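Local coordinates for protein possible prolidase (Bifidobacterium longum NCC2705, PDB 2P9B) that is a putative amidohydrolase, named as a possible prolidase, that probably hydrolyses carbon-nitrogen bonds, at residues 22-26 / 374-378; 67-73 / 402-408; 351-355 / 436-442; 357-361 / 413-418; 371-375 / 410-414. All coordinates share one frame; numbering follows the deposited sequence.

In the fold
From the N terminus, residues 22-26 follow strand 19-22 and meet helix 371-385 in interaction 1, closing a loop of 347 residues. Strand 68-78 then pairs with strand 403-406 in interaction 2; the segments of these two contacts alternate along the chain, so the loops cross, and V22 touches V69 directly. Interaction 1 also crosses interactions 3 and 4, and interaction 2 crosses 3, 4 and 5. Interaction 3 joins the turn at 351-355 to the start of helix 439-449 and encloses both interaction 4 (357-361 with 413-418) and interaction 5 (371-375 with 410-414), which share D413 and L414. Together they tie strands 68-78 and 403-406 and the loop after strand 19-22 to helices 356-367, 371-385 and 439-449.

Interaction 1 (22-26 / 374-378); sequences VTGDK and ALHAA
A chi1 of -180° swings the H376 imidazole from helix 371-385 toward the loop at 22-26 and brings H376 ND1 within 2.7 Å of the carbonyl O of G24. The hydrogen bond from ND1 to this O has an N-H...O angle of 155°; the acceptor lies in the ring plane and accepts on a lone pair, in the carbonyl plane. H376 CA makes a CA-H...O contact to the same G24 O at 3.2 Å. K26 bends at chi2 and chi3 and crosses the ring: its CB stands over a face in a CH-pi contact, 4.1 Å from the H376 ring centroid, and its CD reaches H376 CE1 at 3.4 Å. Next to this pair, V22 CG1 touches L375 CD1 at 4.2 Å. G24 has a positive phi (79°), a backbone shape that suits glycine, and an ST turn from D25 N to T23 OG1 shapes the loop beside it. Without the ring, as with an alanine here, the G24 carbonyl would probably lose this donor and the K26 chain the surface it lies on. Since ND1 donates to G24, it carries a proton, whatever the state of NE2.

Interaction 2 (67-73 / 402-408); sequences KIVMPGL and DLLVLNA
I68 and L406 exchange two backbone hydrogen bonds, I68 N to L406 O and L406 N to I68 O, the second being short at 2.6 Å with an N-H...O angle of 174°. M70 and L404 form the next hydrogen-bonded pair, V69 faces V405 between them as a non-hydrogen-bonded pair, and past the end of the strand G72 N still bonds D402 O. The N-to-C directions of 68-71 and 403-406 are 152° apart, an antiparallel pair within a mixed sheet. Selenomethionine M70 has CG between its backbone N and carbonyl carbon (chi1 65°), which sets the chain beside L404 and M70 SE 3.8 Å from L406 CD1; L404 CD2 meets L73 CG at 3.8 Å. On the face of V69 and V405, V69 CG2 lies near V405 CG2 and touches L403 CB at 4.0 Å. Farther out, the D402 carboxylate is held by A426 N, T392 and a salt bridge to R158. Strand 68-78 runs on to H77, probably part of a metal site as in amidohydrolases. Strand 19-22 pairs in parallel with strand 68-78, strand 422-425 flanks strand 403-406 on its far edge, and helix 371-385 covers M70 through L375 and T379.

Interaction 3 (351-355 / 436-442); sequences VPQYA and KRFADID
Y354 reaches from the turn at 351-355 into the segment that leads into the C-terminal helix. Its CG stands between the backbone N and the carbonyl carbon (chi1 55°), which sends the ring from CB toward residues 436-442. CD2 and then CE2 approach the carbonyl of K436, with Y354 CE2 3.5 Å from K436 O; across the ring CD1 passes R437 NH1, and D442 OD1 lies at the edge, in plane, 3.3 Å from Y354 CE1. The two faces are covered differently: P352 CB lies over the rim of one, and R437 CG approaches the opposite one in a CH-pi contact, 4.2 Å from the Y354 ring centroid. P352 and A355 delimit a type I beta turn, and F438 is the N-cap residue of helix 439-449. Y354 bridges that turn, just ahead of helix 356-367, and the beginning of the last helix. At the tip, Y354 OH donates to D442 OD1 at 2.6 Å, on the syn side of the carboxylate and 27° out of its plane, while F438 N donates to the same OH at 3.0 Å with an N-H...O angle of 168°. The hydroxyl thus both gives and accepts, linking the backbone N-H of the N-cap residue to D442 in the first turn. Beside the ring, P352 CG meets I441 CG2 at 4.2 Å. A water donates to Y354 O and accepts from R437 NH1, whose neighbour NH2 bonds the carbonyl of E418.

Interaction 4 (357-361 / 413-418); sequences WRELE and DLRALE
W357 lays one face of its indole against E418: E418 CB lies 4.1 Å from the centroid of the W357 five-membered ring in a CH-pi contact only 9° off the normal, and E418 CG reaches W357 NE1 at 3.8 Å. R358 CB covers the opposite face, so the indole is sandwiched between R358 and E418. W357 CG occupies the position between backbone N and carbonyl carbon (chi1 73°), and the six-membered ring extends to where its CH2 faces two guanidinium groups, over the centre of that of R358 and over the rim of that of R415, 3.4 Å from R415 NH1. R415 NH1 in turn forms a salt bridge to E418 OE1 at 2.9 Å, holding the group against the tryptophan. The guanidinium groups of R358 and R415 come close, with R358 NH1 3.7 Å from R415 NH2, but both arginines also form salt bridges to D446 of the C-terminal helix, an anion that probably offsets their like charge. Beside the indole, at CB, the contact is apolar: W357 CB touches L417 CB at 3.6 Å, L360 CD2 meets L417 CD1 at 3.8 Å, and E361 CG slides past L414 CB at 3.6 Å. At the start of the 3-10 segment D413 OD1 accepts from R415 N, an Asx turn. No hydrogen bond crosses directly between the segments; helix 356-367 packs on the 3-10 connection between strands 403-406 and 422-425 in an amidohydrolase, a family of the TIM-barrel clan.

Interaction 5 (371-375 / 410-414); sequences PAEAL and PLDDL
The first turn of helix 371-385, marked by L375 N bonding to P371 O, faces residues 410-412, which have helical phi and psi values without regular helical bonds; the closest CA atoms, those of P371 and L411, are 5.6 Å apart. L375 carries much of the side-chain contact. With CG anti to its carbonyl carbon (chi1 -72°), it directs CD1 onto L411 CD2 at 3.5 Å and onto P410 CG at 4.0 Å, while its CG and CD2 both meet L414 CD2, each at 4.1 Å. The L375 and L411 side chains cross at a slant, whereas L375 and L414 run past each other in opposite directions. This is apolar packing of a helix start against the loop that links strands 403-406 and 422-425, and no hydrogen bond spans it. L411 CD2 also lodges against the helix backbone, 3.6 Å from A372 CA, with A372 CB beside it. P371 CB rests against the carbonyl O of L411 at 3.9 Å. Replacing L375 by an alanine would probably open a gap between P410, L411 and L414, since CD1, which meets P410 and L411, and the CG and CD2 that meet L414 would all be gone. The N-H of L411 bonds the side-chain OD1 of N409, and L360 of helix 356-367 and M70 of strand 68-78 touch further parts of L375.

Interaction 1 (22-26 / 374-378)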
# COMPACT_ATOMS: atom_id res chain seq x y z
N VAL A 22 16.17 11.99 -1.70
CA VAL A 22 16.18 10.91 -0.71
C VAL A 22 15.79 9.75 -1.63
O VAL A 22 14.64 9.64 -2.05
CB VAL A 22 15.13 11.14 0.40
CG1 VAL A 22 14.98 9.89 1.24
CG2 VAL A 22 15.59 12.29 1.29
N THR A 23 16.77 8.92 -1.96
CA THR A 23 16.55 7.81 -2.89
C THR A 23 15.58 6.73 -2.46
O THR A 23 14.94 6.11 -3.30
CB THR A 23 17.88 7.12 -3.22
OG1 THR A 23 18.38 6.48 -2.05
CG2 THR A 23 18.90 8.14 -3.72
N GLY A 24 15.46 6.50 -1.16
CA GLY A 24 14.56 5.47 -0.70
C GLY A 24 15.19 4.09 -0.85
O GLY A 24 14.50 3.07 -0.82
N ASP A 25 16.51 4.06 -1.03
CA ASP A 25 17.20 2.78 -1.16
C ASP A 25 17.40 2.22 0.25
O ASP A 25 17.17 2.92 1.23
CB ASP A 25 18.54 2.95 -1.89
CG ASP A 25 19.55 3.78 -1.10
OD1 ASP A 25 19.19 4.36 -0.06
OD2 ASP A 25 20.72 3.86 -1.54
N LYS A 26 17.82 0.97 0.34
CA LYS A 26 18.04 0.33 1.64
C LYS A 26 19.05 1.06 2.53
O LYS A 26 18.93 1.05 3.76
CB LYS A 26 18.48 -1.12 1.45
CG LYS A 26 19.31 -1.36 0.19
CD LYS A 26 18.42 -1.38 -1.04
CE LYS A 26 19.12 -0.78 -2.24
NZ LYS A 26 18.22 -0.76 -3.43
N ALA A 374 12.15 2.12 6.51
CA ALA A 374 10.72 2.37 6.37
C ALA A 374 10.45 3.08 5.04
O ALA A 374 9.48 2.76 4.35
CB ALA A 374 10.21 3.20 7.53
N LEU A 375 11.29 4.05 4.70
CA LEU A 375 11.13 4.77 3.44
C LEU A 375 11.35 3.82 2.27
O LEU A 375 10.71 3.93 1.22
CB LEU A 375 12.11 5.95 3.38
CG LEU A 375 11.76 7.11 4.31
CD1 LEU A 375 12.95 8.03 4.47
CD2 LEU A 375 10.55 7.86 3.74
N HIS A 376 12.27 2.88 2.46
CA HIS A 376 12.59 1.89 1.44
C HIS A 376 11.42 0.92 1.24
O HIS A 376 11.12 0.51 0.12
CB HIS A 376 13.86 1.13 1.86
CG HIS A 376 14.30 0.08 0.89
ND1 HIS A 376 14.65 0.37 -0.41
CD2 HIS A 376 14.48 -1.25 1.05
CE1 HIS A 376 15.05 -0.74 -1.01
NE2 HIS A 376 14.95 -1.74 -0.15
N ALA A 377 10.75 0.59 2.34
CA ALA A 377 9.61 -0.33 2.32
C ALA A 377 8.42 0.32 1.62
O ALA A 377 7.70 -0.33 0.87
CB ALA A 377 9.23 -0.72 3.75
N ALA A 378 8.24 1.62 1.85
CA ALA A 378 7.11 2.34 1.26
C ALA A 378 7.28 2.63 -0.22
O ALA A 378 6.31 2.98 -0.90
CB ALA A 378 6.90 3.65 2.01

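Interaction 2 (67-73 / 402-408)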
# COMPACT_ATOMS: atom_id res chain seq x y z
N LYS A 67 14.29 22.01 -0.93
CA LYS A 67 13.30 20.94 -0.90
C LYS A 67 13.94 19.56 -0.98
O LYS A 67 15.09 19.41 -1.40
CB LYS A 67 12.33 21.10 -2.07
CG LYS A 67 11.61 22.44 -2.16
CD LYS A 67 10.58 22.61 -1.05
CE LYS A 67 9.76 23.89 -1.23
NZ LYS A 67 10.62 25.10 -1.23
N ILE A 68 13.18 18.54 -0.58
CA ILE A 68 13.63 17.16 -0.65
C ILE A 68 12.70 16.48 -1.66
O ILE A 68 11.50 16.76 -1.67
CB ILE A 68 13.48 16.42 0.71
CG1 ILE A 68 14.71 16.68 1.59
CG2 ILE A 68 13.32 14.91 0.49
CD1 ILE A 68 14.85 18.11 2.03
N VAL A 69 13.24 15.64 -2.52
CA VAL A 69 12.40 14.92 -3.47
C VAL A 69 12.72 13.45 -3.31
O VAL A 69 13.88 13.06 -3.17
CB VAL A 69 12.64 15.34 -4.94
CG1 VAL A 69 14.08 15.05 -5.33
CG2 VAL A 69 11.67 14.59 -5.85
N MSE A 70 11.67 12.63 -3.31
CA MSE A 70 11.82 11.19 -3.14
C MSE A 70 10.80 10.50 -4.02
O MSE A 70 9.95 11.16 -4.64
CB MSE A 70 11.60 10.81 -1.66
CG MSE A 70 10.18 11.04 -1.10
SE MSE A 70 9.84 10.37 0.66
CE MSE A 70 9.70 8.53 0.23
N PRO A 71 10.87 9.16 -4.13
CA PRO A 71 9.89 8.47 -4.96
C PRO A 71 8.52 8.65 -4.31
O PRO A 71 8.44 8.82 -3.09
CB PRO A 71 10.34 7.01 -4.91
CG PRO A 71 11.83 7.11 -4.67
CD PRO A 71 11.91 8.23 -3.65
N GLY A 72 7.46 8.60 -5.10
CA GLY A 72 6.14 8.74 -4.51
C GLY A 72 5.88 7.59 -3.55
O GLY A 72 6.40 6.49 -3.73
N LEU A 73 5.09 7.84 -2.50
CA LEU A 73 4.78 6.77 -1.56
C LEU A 73 3.84 5.78 -2.24
O LEU A 73 3.15 6.13 -3.20
CB LEU A 73 4.11 7.32 -0.30
CG LEU A 73 4.97 8.19 0.63
CD1 LEU A 73 4.12 8.72 1.78
CD2 LEU A 73 6.13 7.35 1.17
N ASP A 402 7.07 9.58 -10.82
CA ASP A 402 6.23 9.63 -9.63
C ASP A 402 7.11 10.25 -8.56
O ASP A 402 7.92 9.56 -7.93
CB ASP A 402 5.80 8.21 -9.22
CG ASP A 402 4.77 7.60 -10.17
OD1 ASP A 402 3.80 8.30 -10.52
OD2 ASP A 402 4.93 6.42 -10.56
N LEU A 403 6.97 11.56 -8.37
CA LEU A 403 7.80 12.28 -7.41
C LEU A 403 7.04 12.88 -6.25
O LEU A 403 5.94 13.39 -6.41
CB LEU A 403 8.55 13.41 -8.12
CG LEU A 403 9.07 13.19 -9.54
CD1 LEU A 403 9.88 14.41 -9.98
CD2 LEU A 403 9.92 11.95 -9.60
N LEU A 404 7.66 12.84 -5.08
CA LEU A 404 7.06 13.43 -3.89
C LEU A 404 8.05 14.47 -3.39
O LEU A 404 9.17 14.13 -2.98
CB LEU A 404 6.80 12.36 -2.83
CG LEU A 404 6.38 12.87 -1.45
CD1 LEU A 404 5.16 13.77 -1.56
CD2 LEU A 404 6.09 11.66 -0.55
N VAL A 405 7.64 15.73 -3.44
CA VAL A 405 8.49 16.83 -3.00
C VAL A 405 8.10 17.23 -1.58
O VAL A 405 6.93 17.52 -1.31
CB VAL A 405 8.36 18.03 -3.95
CG1 VAL A 405 9.37 19.11 -3.58
CG2 VAL A 405 8.58 17.57 -5.40
N LEU A 406 9.09 17.26 -0.70
CA LEU A 406 8.89 17.58 0.71
C LEU A 406 9.62 18.85 1.15
O LEU A 406 10.58 19.28 0.52
CB LEU A 406 9.36 16.41 1.57
CG LEU A 406 8.79 15.05 1.16
CD1 LEU A 406 9.43 13.92 1.98
CD2 LEU A 406 7.28 15.06 1.35
N ASN A 407 9.17 19.43 2.26
CA ASN A 407 9.77 20.65 2.78
C ASN A 407 10.89 20.36 3.78
O ASN A 407 11.62 21.27 4.18
CB ASN A 407 8.69 21.51 3.44
CG ASN A 407 7.77 22.16 2.43
OD1 ASN A 407 6.55 22.22 2.62
ND2 ASN A 407 8.34 22.66 1.34
N ALA A 408 11.04 19.10 4.17
CA ALA A 408 12.08 18.71 5.10
C ALA A 408 12.51 17.27 4.82
O ALA A 408 11.85 16.57 4.06
CB ALA A 408 11.58 18.84 6.54

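Interaction 3 (351-355 / 436-442)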
# COMPACT_ATOMS: atom_id res chain seq x y z
N VAL A 351 -8.50 5.01 10.17
CA VAL A 351 -7.37 4.95 9.24
C VAL A 351 -7.66 5.92 8.10
O VAL A 351 -8.27 5.56 7.10
CB VAL A 351 -7.17 3.54 8.65
CG1 VAL A 351 -5.88 3.52 7.82
CG2 VAL A 351 -7.11 2.49 9.76
N PRO A 352 -7.22 7.17 8.25
CA PRO A 352 -7.45 8.19 7.23
C PRO A 352 -6.84 7.83 5.88
O PRO A 352 -5.79 7.19 5.82
CB PRO A 352 -6.80 9.43 7.83
CG PRO A 352 -6.99 9.22 9.31
CD PRO A 352 -6.61 7.77 9.46
N GLN A 353 -7.51 8.24 4.82
CA GLN A 353 -7.04 7.98 3.46
C GLN A 353 -5.71 8.69 3.23
O GLN A 353 -4.90 8.26 2.40
CB GLN A 353 -8.05 8.50 2.43
CG GLN A 353 -9.40 7.80 2.44
CD GLN A 353 -9.36 6.42 1.79
OE1 GLN A 353 -8.31 5.97 1.34
NE2 GLN A 353 -10.52 5.76 1.74
N TYR A 354 -5.48 9.77 3.97
CA TYR A 354 -4.26 10.56 3.81
C TYR A 354 -3.15 10.25 4.81
O TYR A 354 -2.12 10.93 4.81
CB TYR A 354 -4.61 12.04 3.90
CG TYR A 354 -5.36 12.40 5.17
CD1 TYR A 354 -4.71 12.44 6.41
CD2 TYR A 354 -6.73 12.67 5.14
CE1 TYR A 354 -5.41 12.73 7.59
CE2 TYR A 354 -7.43 12.97 6.31
CZ TYR A 354 -6.77 12.99 7.52
OH TYR A 354 -7.47 13.26 8.68
N ALA A 355 -3.33 9.22 5.64
CA ALA A 355 -2.35 8.91 6.67
C ALA A 355 -1.35 7.79 6.37
O ALA A 355 -0.86 7.15 7.28
CB ALA A 355 -3.07 8.62 7.99
N LYS A 436 -7.70 17.19 2.49
CA LYS A 436 -8.52 17.84 3.49
C LYS A 436 -8.39 16.92 4.70
O LYS A 436 -8.69 15.73 4.62
CB LYS A 436 -9.98 17.91 3.03
CG LYS A 436 -10.91 18.60 4.01
CD LYS A 436 -12.32 18.68 3.46
CE LYS A 436 -12.38 19.50 2.17
NZ LYS A 436 -11.90 20.89 2.36
N ARG A 437 -7.93 17.46 5.83
CA ARG A 437 -7.75 16.65 7.02
C ARG A 437 -8.88 16.82 8.02
O ARG A 437 -9.63 17.79 7.98
CB ARG A 437 -6.41 17.00 7.67
CG ARG A 437 -5.24 16.81 6.73
CD ARG A 437 -4.01 17.57 7.21
NE ARG A 437 -3.00 17.64 6.16
CZ ARG A 437 -2.24 16.62 5.78
NH1 ARG A 437 -2.37 15.43 6.36
NH2 ARG A 437 -1.36 16.78 4.81
N PHE A 438 -9.02 15.84 8.92
CA PHE A 438 -10.05 15.88 9.95
C PHE A 438 -9.35 16.07 11.28
O PHE A 438 -8.85 15.12 11.88
CB PHE A 438 -10.85 14.58 9.94
CG PHE A 438 -11.63 14.37 8.67
CD1 PHE A 438 -12.70 15.21 8.34
CD2 PHE A 438 -11.28 13.36 7.78
CE1 PHE A 438 -13.40 15.04 7.15
CE2 PHE A 438 -11.98 13.18 6.59
CZ PHE A 438 -13.05 14.03 6.27
N ALA A 439 -9.31 17.32 11.74
CA ALA A 439 -8.65 17.68 12.99
C ALA A 439 -9.00 16.78 14.18
O ALA A 439 -8.11 16.39 14.93
CB ALA A 439 -8.97 19.13 13.33
N ASP A 440 -10.27 16.46 14.35
CA ASP A 440 -10.71 15.63 15.47
C ASP A 440 -10.06 14.24 15.45
O ASP A 440 -9.52 13.79 16.45
CB ASP A 440 -12.24 15.50 15.48
CG ASP A 440 -12.77 14.74 14.27
OD1 ASP A 440 -12.41 15.10 13.13
OD2 ASP A 440 -13.57 13.80 14.46
N ILE A 441 -10.13 13.58 14.30
CA ILE A 441 -9.55 12.25 14.16
C ILE A 441 -8.03 12.33 14.24
O ILE A 441 -7.39 11.51 14.91
CB ILE A 441 -9.95 11.62 12.81
CG1 ILE A 441 -11.48 11.54 12.73
CG2 ILE A 441 -9.33 10.23 12.69
CD1 ILE A 441 -12.00 11.10 11.37
N ASP A 442 -7.43 13.31 13.57
CA ASP A 442 -5.99 13.46 13.60
C ASP A 442 -5.49 13.71 15.02
O ASP A 442 -4.45 13.20 15.42
CB ASP A 442 -5.53 14.60 12.68
CG ASP A 442 -5.77 14.31 11.19
OD1 ASP A 442 -6.05 13.14 10.83
OD2 ASP A 442 -5.67 15.26 10.39
O HOH W 1 -1.18 13.43 4.75

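Interaction 4 (357-361 / 413-418)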
# COMPACT_ATOMS: atom_id res chain seq x y z
N TRP A 357 1.68 7.96 5.67
CA TRP A 357 2.94 8.27 6.35
C TRP A 357 3.04 7.68 7.75
O TRP A 357 4.12 7.30 8.20
CB TRP A 357 3.14 9.79 6.44
CG TRP A 357 2.24 10.44 7.45
CD1 TRP A 357 0.94 10.83 7.27
CD2 TRP A 357 2.53 10.66 8.84
NE1 TRP A 357 0.41 11.28 8.47
CE2 TRP A 357 1.37 11.18 9.44
CE3 TRP A 357 3.67 10.46 9.63
CZ2 TRP A 357 1.31 11.51 10.80
CZ3 TRP A 357 3.61 10.79 10.98
CH2 TRP A 357 2.44 11.30 11.55
N ARG A 358 1.91 7.60 8.45
CA ARG A 358 1.89 7.07 9.81
C ARG A 358 2.40 5.64 9.88
O ARG A 358 3.02 5.25 10.87
CB ARG A 358 0.47 7.14 10.38
CG ARG A 358 0.34 6.58 11.80
CD ARG A 358 0.90 7.55 12.83
NE ARG A 358 0.01 8.69 13.03
CZ ARG A 358 0.22 9.65 13.92
NH1 ARG A 358 1.30 9.63 14.69
NH2 ARG A 358 -0.66 10.63 14.05
N GLU A 359 2.16 4.86 8.83
CA GLU A 359 2.60 3.46 8.82
C GLU A 359 4.11 3.35 8.93
O GLU A 359 4.63 2.41 9.54
CB GLU A 359 2.11 2.75 7.55
CG GLU A 359 2.36 1.22 7.52
CD GLU A 359 1.59 0.44 8.60
OE1 GLU A 359 0.66 0.99 9.22
OE2 GLU A 359 1.93 -0.75 8.80
N LEU A 360 4.83 4.29 8.33
CA LEU A 360 6.29 4.25 8.39
C LEU A 360 6.75 4.52 9.82
O LEU A 360 7.69 3.89 10.30
CB LEU A 360 6.91 5.27 7.43
CG LEU A 360 6.86 4.92 5.94
CD1 LEU A 360 5.44 5.11 5.41
CD2 LEU A 360 7.83 5.80 5.18
N GLU A 361 6.09 5.45 10.49
CA GLU A 361 6.47 5.76 11.87
C GLU A 361 6.20 4.57 12.76
O GLU A 361 6.95 4.30 13.70
CB GLU A 361 5.70 6.99 12.38
CG GLU A 361 6.32 8.30 11.92
CD GLU A 361 6.15 9.43 12.93
OE1 GLU A 361 6.84 10.46 12.78
OE2 GLU A 361 5.32 9.29 13.86
N ASP A 413 13.06 13.13 10.31
CA ASP A 413 11.75 13.15 10.97
C ASP A 413 10.71 12.70 9.95
O ASP A 413 10.42 13.43 9.00
CB ASP A 413 11.40 14.56 11.45
CG ASP A 413 10.23 14.59 12.42
OD1 ASP A 413 9.29 13.78 12.25
OD2 ASP A 413 10.23 15.43 13.34
N LEU A 414 10.17 11.51 10.14
CA LEU A 414 9.19 10.99 9.20
C LEU A 414 7.92 11.84 9.08
O LEU A 414 7.19 11.71 8.10
CB LEU A 414 8.81 9.55 9.57
CG LEU A 414 9.93 8.53 9.29
CD1 LEU A 414 9.61 7.20 9.97
CD2 LEU A 414 10.08 8.36 7.78
N ARG A 415 7.67 12.71 10.05
CA ARG A 415 6.48 13.54 9.97
C ARG A 415 6.60 14.54 8.82
O ARG A 415 5.64 15.21 8.45
CB ARG A 415 6.23 14.27 11.30
CG ARG A 415 4.85 14.94 11.37
CD ARG A 415 4.57 15.49 12.76
NE ARG A 415 4.16 14.46 13.71
CZ ARG A 415 2.94 13.96 13.81
NH1 ARG A 415 1.97 14.39 13.00
NH2 ARG A 415 2.66 13.03 14.72
N ALA A 416 7.80 14.63 8.24
CA ALA A 416 8.03 15.52 7.11
C ALA A 416 7.15 15.05 5.96
O ALA A 416 6.84 15.81 5.03
CB ALA A 416 9.49 15.48 6.69
N LEU A 417 6.74 13.79 6.02
CA LEU A 417 5.90 13.20 4.98
C LEU A 417 4.45 13.67 5.04
O LEU A 417 3.75 13.69 4.04
CB LEU A 417 5.92 11.67 5.09
CG LEU A 417 7.24 10.92 4.90
CD1 LEU A 417 7.06 9.47 5.29
CD2 LEU A 417 7.70 11.02 3.44
N GLU A 418 4.00 14.06 6.23
CA GLU A 418 2.62 14.47 6.43
C GLU A 418 2.10 15.59 5.53
O GLU A 418 0.98 15.52 5.03
CB GLU A 418 2.39 14.83 7.90
CG GLU A 418 0.92 15.08 8.25
CD GLU A 418 0.71 15.27 9.74
OE1 GLU A 418 1.64 15.74 10.42
OE2 GLU A 418 -0.40 14.97 10.22

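Interaction 5 (371-375 / 410-414)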
# COMPACT_ATOMS: atom_id res chain seq x y z
N PRO A 371 14.31 4.65 10.01
CA PRO A 371 13.56 5.50 9.08
C PRO A 371 13.89 5.17 7.63
O PRO A 371 13.00 5.10 6.77
CB PRO A 371 14.00 6.91 9.46
CG PRO A 371 14.16 6.79 10.95
CD PRO A 371 14.90 5.47 11.09
N ALA A 372 15.17 4.96 7.35
CA ALA A 372 15.63 4.63 6.01
C ALA A 372 14.95 3.37 5.49
O ALA A 372 14.47 3.32 4.36
CB ALA A 372 17.14 4.45 6.00
N GLU A 373 14.90 2.34 6.33
CA GLU A 373 14.28 1.08 5.95
C GLU A 373 12.78 1.25 5.73
O GLU A 373 12.20 0.59 4.87
CB GLU A 373 14.52 0.02 7.01
CG GLU A 373 16.00 -0.29 7.21
CD GLU A 373 16.23 -1.27 8.34
OE1 GLU A 373 15.52 -1.19 9.36
OE2 GLU A 373 17.15 -2.12 8.20
N ALA A 374 12.15 2.12 6.51
CA ALA A 374 10.72 2.37 6.37
C ALA A 374 10.45 3.08 5.04
O ALA A 374 9.48 2.76 4.35
CB ALA A 374 10.21 3.20 7.53
N LEU A 375 11.29 4.05 4.70
CA LEU A 375 11.13 4.77 3.44
C LEU A 375 11.35 3.82 2.27
O LEU A 375 10.71 3.93 1.22
CB LEU A 375 12.11 5.95 3.38
CG LEU A 375 11.76 7.11 4.31
CD1 LEU A 375 12.95 8.03 4.47
CD2 LEU A 375 10.55 7.86 3.74
N PRO A 410 12.71 13.52 5.50
CA PRO A 410 12.00 12.49 6.26
C PRO A 410 12.92 11.52 7.00
O PRO A 410 12.47 10.81 7.89
CB PRO A 410 11.15 11.80 5.20
CG PRO A 410 12.02 11.88 3.98
CD PRO A 410 12.52 13.32 4.05
N LEU A 411 14.19 11.49 6.63
CA LEU A 411 15.14 10.61 7.30
C LEU A 411 15.42 11.15 8.70
O LEU A 411 15.77 10.39 9.61
CB LEU A 411 16.44 10.51 6.50
CG LEU A 411 16.38 9.63 5.26
CD1 LEU A 411 17.61 9.83 4.39
CD2 LEU A 411 16.26 8.18 5.70
N ASP A 412 15.25 12.45 8.87
CA ASP A 412 15.48 13.09 10.16
C ASP A 412 14.20 13.13 10.99
O ASP A 412 14.24 13.17 12.22
CB ASP A 412 16.02 14.51 9.98
CG ASP A 412 17.35 14.54 9.27
OD1 ASP A 412 18.18 13.64 9.54
OD2 ASP A 412 17.58 15.46 8.46
N ASP A 413 13.06 13.13 10.31
CA ASP A 413 11.75 13.15 10.97
C ASP A 413 10.71 12.70 9.95
O ASP A 413 10.42 13.43 9.00
CB ASP A 413 11.40 14.56 11.45
CG ASP A 413 10.23 14.59 12.42
OD1 ASP A 413 9.29 13.78 12.25
OD2 ASP A 413 10.23 15.43 13.34
N LEU A 414 10.17 11.51 10.14
CA LEU A 414 9.19 10.99 9.20
C LEU A 414 7.92 11.84 9.08
O LEU A 414 7.19 11.71 8.10
CB LEU A 414 8.81 9.55 9.57
CG LEU A 414 9.93 8.53 9.29
CD1 LEU A 414 9.61 7.20 9.97
CD2 LEU A 414 10.08 8.36 7.78